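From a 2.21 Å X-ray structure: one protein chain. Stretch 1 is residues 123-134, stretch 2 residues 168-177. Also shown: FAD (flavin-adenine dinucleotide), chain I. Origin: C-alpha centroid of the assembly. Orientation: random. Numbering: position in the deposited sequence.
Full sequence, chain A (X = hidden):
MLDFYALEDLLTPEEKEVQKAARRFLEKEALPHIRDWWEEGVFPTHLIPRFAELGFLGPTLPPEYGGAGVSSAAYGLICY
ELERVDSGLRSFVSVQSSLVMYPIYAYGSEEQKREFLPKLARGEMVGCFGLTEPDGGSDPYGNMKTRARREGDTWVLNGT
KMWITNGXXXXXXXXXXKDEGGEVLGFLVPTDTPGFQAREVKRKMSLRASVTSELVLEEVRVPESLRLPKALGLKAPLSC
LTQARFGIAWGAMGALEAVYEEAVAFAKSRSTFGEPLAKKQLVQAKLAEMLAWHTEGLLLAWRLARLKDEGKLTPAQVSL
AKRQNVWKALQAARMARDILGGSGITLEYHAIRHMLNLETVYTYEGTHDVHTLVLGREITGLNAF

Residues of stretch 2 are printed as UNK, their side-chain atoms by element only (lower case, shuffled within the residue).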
# COMPACT_ATOMS: atom_id res chain seq x y z
N GLY A 123 2.45 43.01 -8.82
CA GLY A 123 2.60 42.23 -10.04
C GLY A 123 3.09 43.08 -11.19
O GLY A 123 2.77 42.83 -12.35
N GLU A 124 3.88 44.08 -10.85
CA GLU A 124 4.45 45.00 -11.82
C GLU A 124 5.83 44.53 -12.27
O GLU A 124 6.31 44.94 -13.33
CB GLU A 124 4.51 46.37 -11.17
CG GLU A 124 5.23 47.42 -11.93
CD GLU A 124 5.05 48.77 -11.27
OE1 GLU A 124 5.75 49.72 -11.69
OE2 GLU A 124 4.21 48.86 -10.34
N MET A 125 6.45 43.68 -11.47
CA MET A 125 7.74 43.08 -11.81
C MET A 125 7.85 41.67 -11.26
O MET A 125 7.88 41.46 -10.05
CB MET A 125 8.88 43.95 -11.28
CG MET A 125 10.18 43.19 -11.07
SD MET A 125 11.36 44.10 -10.05
CE MET A 125 11.88 42.82 -8.91
N VAL A 126 7.91 40.69 -12.16
CA VAL A 126 7.92 39.28 -11.79
C VAL A 126 9.31 38.69 -11.52
O VAL A 126 10.28 38.99 -12.22
CB VAL A 126 7.18 38.44 -12.86
CG1 VAL A 126 7.40 39.05 -14.20
CG2 VAL A 126 7.65 36.99 -12.85
N GLY A 127 9.39 37.84 -10.50
CA GLY A 127 10.66 37.22 -10.16
C GLY A 127 10.68 35.71 -10.23
O GLY A 127 9.67 35.07 -10.46
N CYS A 128 11.87 35.15 -10.04
CA CYS A 128 12.04 33.71 -10.05
C CYS A 128 13.10 33.35 -9.00
O CYS A 128 13.80 34.21 -8.47
CB CYS A 128 12.46 33.21 -11.45
SG CYS A 128 14.04 33.85 -12.03
N PHE A 129 13.20 32.07 -8.69
CA PHE A 129 14.11 31.60 -7.66
C PHE A 129 14.99 30.54 -8.28
O PHE A 129 14.52 29.48 -8.68
CB PHE A 129 13.24 31.06 -6.52
CG PHE A 129 14.00 30.46 -5.38
CD1 PHE A 129 14.34 29.13 -5.39
CD2 PHE A 129 14.25 31.20 -4.25
CE1 PHE A 129 14.92 28.52 -4.29
CE2 PHE A 129 14.84 30.61 -3.12
CZ PHE A 129 15.17 29.26 -3.14
N GLY A 130 16.28 30.85 -8.38
CA GLY A 130 17.21 29.90 -8.97
C GLY A 130 18.09 29.18 -7.98
O GLY A 130 19.15 29.68 -7.59
N LEU A 131 17.67 27.98 -7.57
CA LEU A 131 18.44 27.17 -6.64
C LEU A 131 18.92 25.87 -7.28
O LEU A 131 20.11 25.57 -7.27
CB LEU A 131 17.62 26.84 -5.41
CG LEU A 131 18.38 26.03 -4.37
CD1 LEU A 131 19.53 26.86 -3.79
CD2 LEU A 131 17.40 25.59 -3.31
N THR A 132 17.97 25.10 -7.82
CA THR A 132 18.25 23.81 -8.47
C THR A 132 19.19 23.89 -9.67
O THR A 132 19.09 24.77 -10.52
CB THR A 132 16.94 23.13 -8.95
OG1 THR A 132 16.07 22.92 -7.84
CG2 THR A 132 17.24 21.79 -9.62
N GLU A 133 20.10 22.93 -9.74
CA GLU A 133 21.04 22.86 -10.84
C GLU A 133 20.96 21.48 -11.49
O GLU A 133 20.39 20.55 -10.93
CB GLU A 133 22.45 23.16 -10.35
CG GLU A 133 22.66 24.65 -10.15
CD GLU A 133 24.05 24.99 -9.67
OE1 GLU A 133 25.00 24.30 -10.08
OE2 GLU A 133 24.19 25.95 -8.89
N PRO A 134 21.51 21.34 -12.69
CA PRO A 134 21.53 20.10 -13.47
C PRO A 134 21.97 18.80 -12.78
O PRO A 134 21.53 17.71 -13.16
CB PRO A 134 22.43 20.46 -14.66
CG PRO A 134 22.07 21.88 -14.90
CD PRO A 134 22.03 22.46 -13.50
N UNK A 168 11.40 32.72 -17.74
CA UNK A 168 11.27 33.67 -18.86
C UNK A 168 10.31 34.85 -18.64
O UNK A 168 10.12 35.67 -19.54
c UNK A 168 12.02 32.22 -20.79
n UNK A 168 12.42 32.70 -21.96
o UNK A 168 12.55 31.26 -20.24
c UNK A 168 10.86 32.93 -20.14
N UNK A 169 9.70 34.93 -17.47
CA UNK A 169 8.78 36.03 -17.18
C UNK A 169 9.47 37.04 -16.28
O UNK A 169 9.16 38.23 -16.30
c UNK A 169 5.50 34.09 -16.10
c UNK A 169 5.95 35.06 -18.34
c UNK A 169 7.52 35.51 -16.46
c UNK A 169 6.58 34.49 -17.10
N UNK A 170 10.44 36.55 -15.50
CA UNK A 170 11.15 37.35 -14.52
C UNK A 170 12.08 38.46 -14.99
O UNK A 170 12.78 38.32 -15.98
c UNK A 170 11.91 36.43 -13.57
N UNK A 171 12.07 39.56 -14.24
CA UNK A 171 12.95 40.68 -14.50
C UNK A 171 14.04 40.53 -13.45
O UNK A 171 15.18 40.94 -13.64
c UNK A 171 10.90 42.11 -14.89
n UNK A 171 9.77 41.65 -14.25
c UNK A 171 12.26 42.02 -14.27
n UNK A 171 9.13 42.44 -16.14
c UNK A 171 10.49 42.61 -16.08
c UNK A 171 8.72 41.86 -15.02
N UNK A 172 13.67 39.93 -12.32
CA UNK A 172 14.60 39.72 -11.22
C UNK A 172 14.73 38.23 -10.93
O UNK A 172 13.73 37.52 -10.84
c UNK A 172 14.51 41.42 -7.70
c UNK A 172 15.16 40.76 -8.90
c UNK A 172 16.23 41.66 -9.50
c UNK A 172 14.10 40.46 -9.97
N UNK A 173 15.96 37.76 -10.78
CA UNK A 173 16.22 36.35 -10.52
C UNK A 173 17.07 36.17 -9.26
O UNK A 173 18.22 36.59 -9.21
c UNK A 173 16.93 35.71 -11.73
N UNK A 174 16.48 35.54 -8.25
CA UNK A 174 17.17 35.30 -6.99
C UNK A 174 18.07 34.13 -7.24
O UNK A 174 17.63 32.99 -7.24
c UNK A 174 15.17 36.05 -5.74
c UNK A 174 16.20 34.96 -5.87
c UNK A 174 16.95 34.76 -4.57
N UNK A 175 19.35 34.40 -7.47
CA UNK A 175 20.28 33.34 -7.75
C UNK A 175 21.13 33.01 -6.56
O UNK A 175 21.61 33.91 -5.87
c UNK A 175 20.59 33.19 -10.24
c UNK A 175 21.19 33.71 -8.94
c UNK A 175 19.31 33.84 -10.63
c UNK A 175 22.58 33.12 -8.75
N UNK A 176 21.30 31.71 -6.32
CA UNK A 176 22.13 31.23 -5.22
C UNK A 176 23.39 30.60 -5.79
O UNK A 176 23.32 29.69 -6.61
c UNK A 176 20.78 31.97 -1.65
c UNK A 176 18.05 32.74 -1.63
n UNK A 176 17.96 31.36 -3.73
c UNK A 176 18.57 31.92 -2.64
c UNK A 176 19.92 31.53 -2.67
c UNK A 176 20.10 30.71 -3.84
c UNK A 176 21.38 30.19 -4.37
c UNK A 176 18.88 30.64 -4.44
c UNK A 176 18.91 33.16 -0.65
c UNK A 176 20.26 32.79 -0.65
N UNK A 177 24.54 31.11 -5.36
CA UNK A 177 25.82 30.59 -5.83
C UNK A 177 26.76 30.50 -4.65
O UNK A 177 26.40 30.86 -3.55
c UNK A 177 26.41 31.51 -6.88
PA FAD I . 17.28 14.38 -8.14
O1A FAD I . 18.40 13.70 -8.89
O2A FAD I . 17.57 15.35 -7.02
O5B FAD I . 16.28 13.21 -7.61
C5B FAD I . 15.89 12.16 -8.32
C4B FAD I . 15.32 10.97 -7.58
O4B FAD I . 16.27 10.59 -6.36
C3B FAD I . 14.20 11.56 -6.56
O3B FAD I . 13.36 10.44 -6.28
C2B FAD I . 14.79 11.78 -5.14
O2B FAD I . 13.92 11.43 -4.14
C1B FAD I . 15.82 10.68 -5.13
N9A FAD I . 16.93 11.17 -4.19
C8A FAD I . 17.67 12.25 -4.36
N7A FAD I . 18.55 12.29 -3.30
C5A FAD I . 18.34 11.21 -2.50
C6A FAD I . 18.92 10.72 -1.29
N6A FAD I . 19.92 11.37 -0.67
N1A FAD I . 18.44 9.55 -0.73
C2A FAD I . 17.42 8.86 -1.32
N3A FAD I . 16.84 9.31 -2.48
C4A FAD I . 17.29 10.47 -3.09
N1 FAD I . 13.89 24.47 -8.46
C2 FAD I . 14.16 25.76 -8.05
O2 FAD I . 15.17 26.00 -7.38
N3 FAD I . 13.31 26.77 -8.39
C4 FAD I . 12.18 26.53 -9.14
O4 FAD I . 11.42 27.47 -9.45
C4X FAD I . 11.89 25.21 -9.57
N5 FAD I . 10.78 24.94 -10.34
C5X FAD I . 10.52 23.67 -10.80
C6 FAD I . 9.38 23.44 -11.62
C7 FAD I . 9.12 22.14 -12.12
C7M FAD I . 7.90 21.96 -13.00
C8 FAD I . 9.99 21.05 -11.78
C8M FAD I . 9.78 19.63 -12.27
C9 FAD I . 11.11 21.29 -10.96
C9A FAD I . 11.40 22.60 -10.45
N10 FAD I . 12.53 22.88 -9.65
C10 FAD I . 12.78 24.16 -9.21
C1' FAD I . 13.49 21.83 -9.27
C2' FAD I . 12.96 20.81 -8.31
O2' FAD I . 13.05 21.32 -6.98
C3' FAD I . 13.76 19.56 -8.52
O3' FAD I . 13.16 18.84 -9.60
C4' FAD I . 13.81 18.63 -7.31
O4' FAD I . 14.80 19.08 -6.38
C5' FAD I . 14.17 17.22 -7.74
O5' FAD I . 15.54 17.15 -8.05
P FAD I . 16.13 16.65 -9.48
O1P FAD I . 15.12 16.80 -10.57
O2P FAD I . 17.46 17.35 -9.68
O3P FAD I . 16.32 15.08 -9.24

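Position 168 carries two carbons beyond CA, the second bearing one oxygen and one nitrogen, a terminal amide. It points away from stretch 1 and touches nothing there; it is Asn 168. Position 169 has four carbons forked at the second, and its CB lies 3.9 Å from Val 126 CG2, an apolar contact ahead of the strand; it is Leu 169.

Position 170 has a single carbon, CB, 3.7 Å from Cys 128 SG, and is therefore Ala 170. Its CA approaches Val 126 O at 3.0 Å in a CA-H...O contact. Position 171 shows one carbon followed by a five-membered ring of three carbons and two nitrogens, which brings its edge to the backbone N of Val 126: this is His 171. Its backbone N donates to Val 126 O at 2.8 Å, while the Val 126 N to His 171 ND1 hydrogen bond, at 3.0 Å, is weak.

Position 172 has four carbons forked at the second, one of the end carbons against Met 125 CE; it is Leu 172, whose CD2 lies 3.2 Å from Met 125 CE. Position 173 has one carbon, CB, packed 3.4 Å from Cys 128 SG, so this sulfur touches two small side chains; it is Ala 173. At position 174 the first carbon carries two more, one of them near the Phe 129 ring; it is Val 174, with CG1 4.5 Å from Phe 129 CD2.

Position 175 has four carbons forked at the first, one arm two carbons long, and lies across from Gly 130; it is Ile 175. An ideal CB on Gly 130 would come a tight 3.5 Å from Ile 175 CD1. Position 176 ends in fused five- and six-membered rings holding eight carbons and one nitrogen; the nitrogen sits over one face of the Phe 129 ring, and Leu 131 CD1 reaches the CB of position 176 at 3.9 Å. It is Trp 176, with NE1 3.3 Å from Phe 129 CE2. Position 177, one carbon pointing away, makes no contact and is Ala 177.

The contact is a parallel sheet pairing, held by a backbone ladder in which the strands alternately give and accept. Cys 128 N donates to Leu 172 O (3.1 Å), Val 174 N to Cys 128 O (3.0 Å), Gly 130 N to Val 174 O (2.8 Å) and Trp 176 N to Gly 130 O (3.2 Å). Phe 129, Leu 172 and Val 174 share one sheet face; Cys 128, Ala 173 and Ile 175 share the other. Beside the ladder, Phe 129 O accepts a hydrogen bond from FAD N3 at 3.0 Å, so the paired strand also binds the flavin.

Stretch 2 (168-177) NLAHLAVIWA
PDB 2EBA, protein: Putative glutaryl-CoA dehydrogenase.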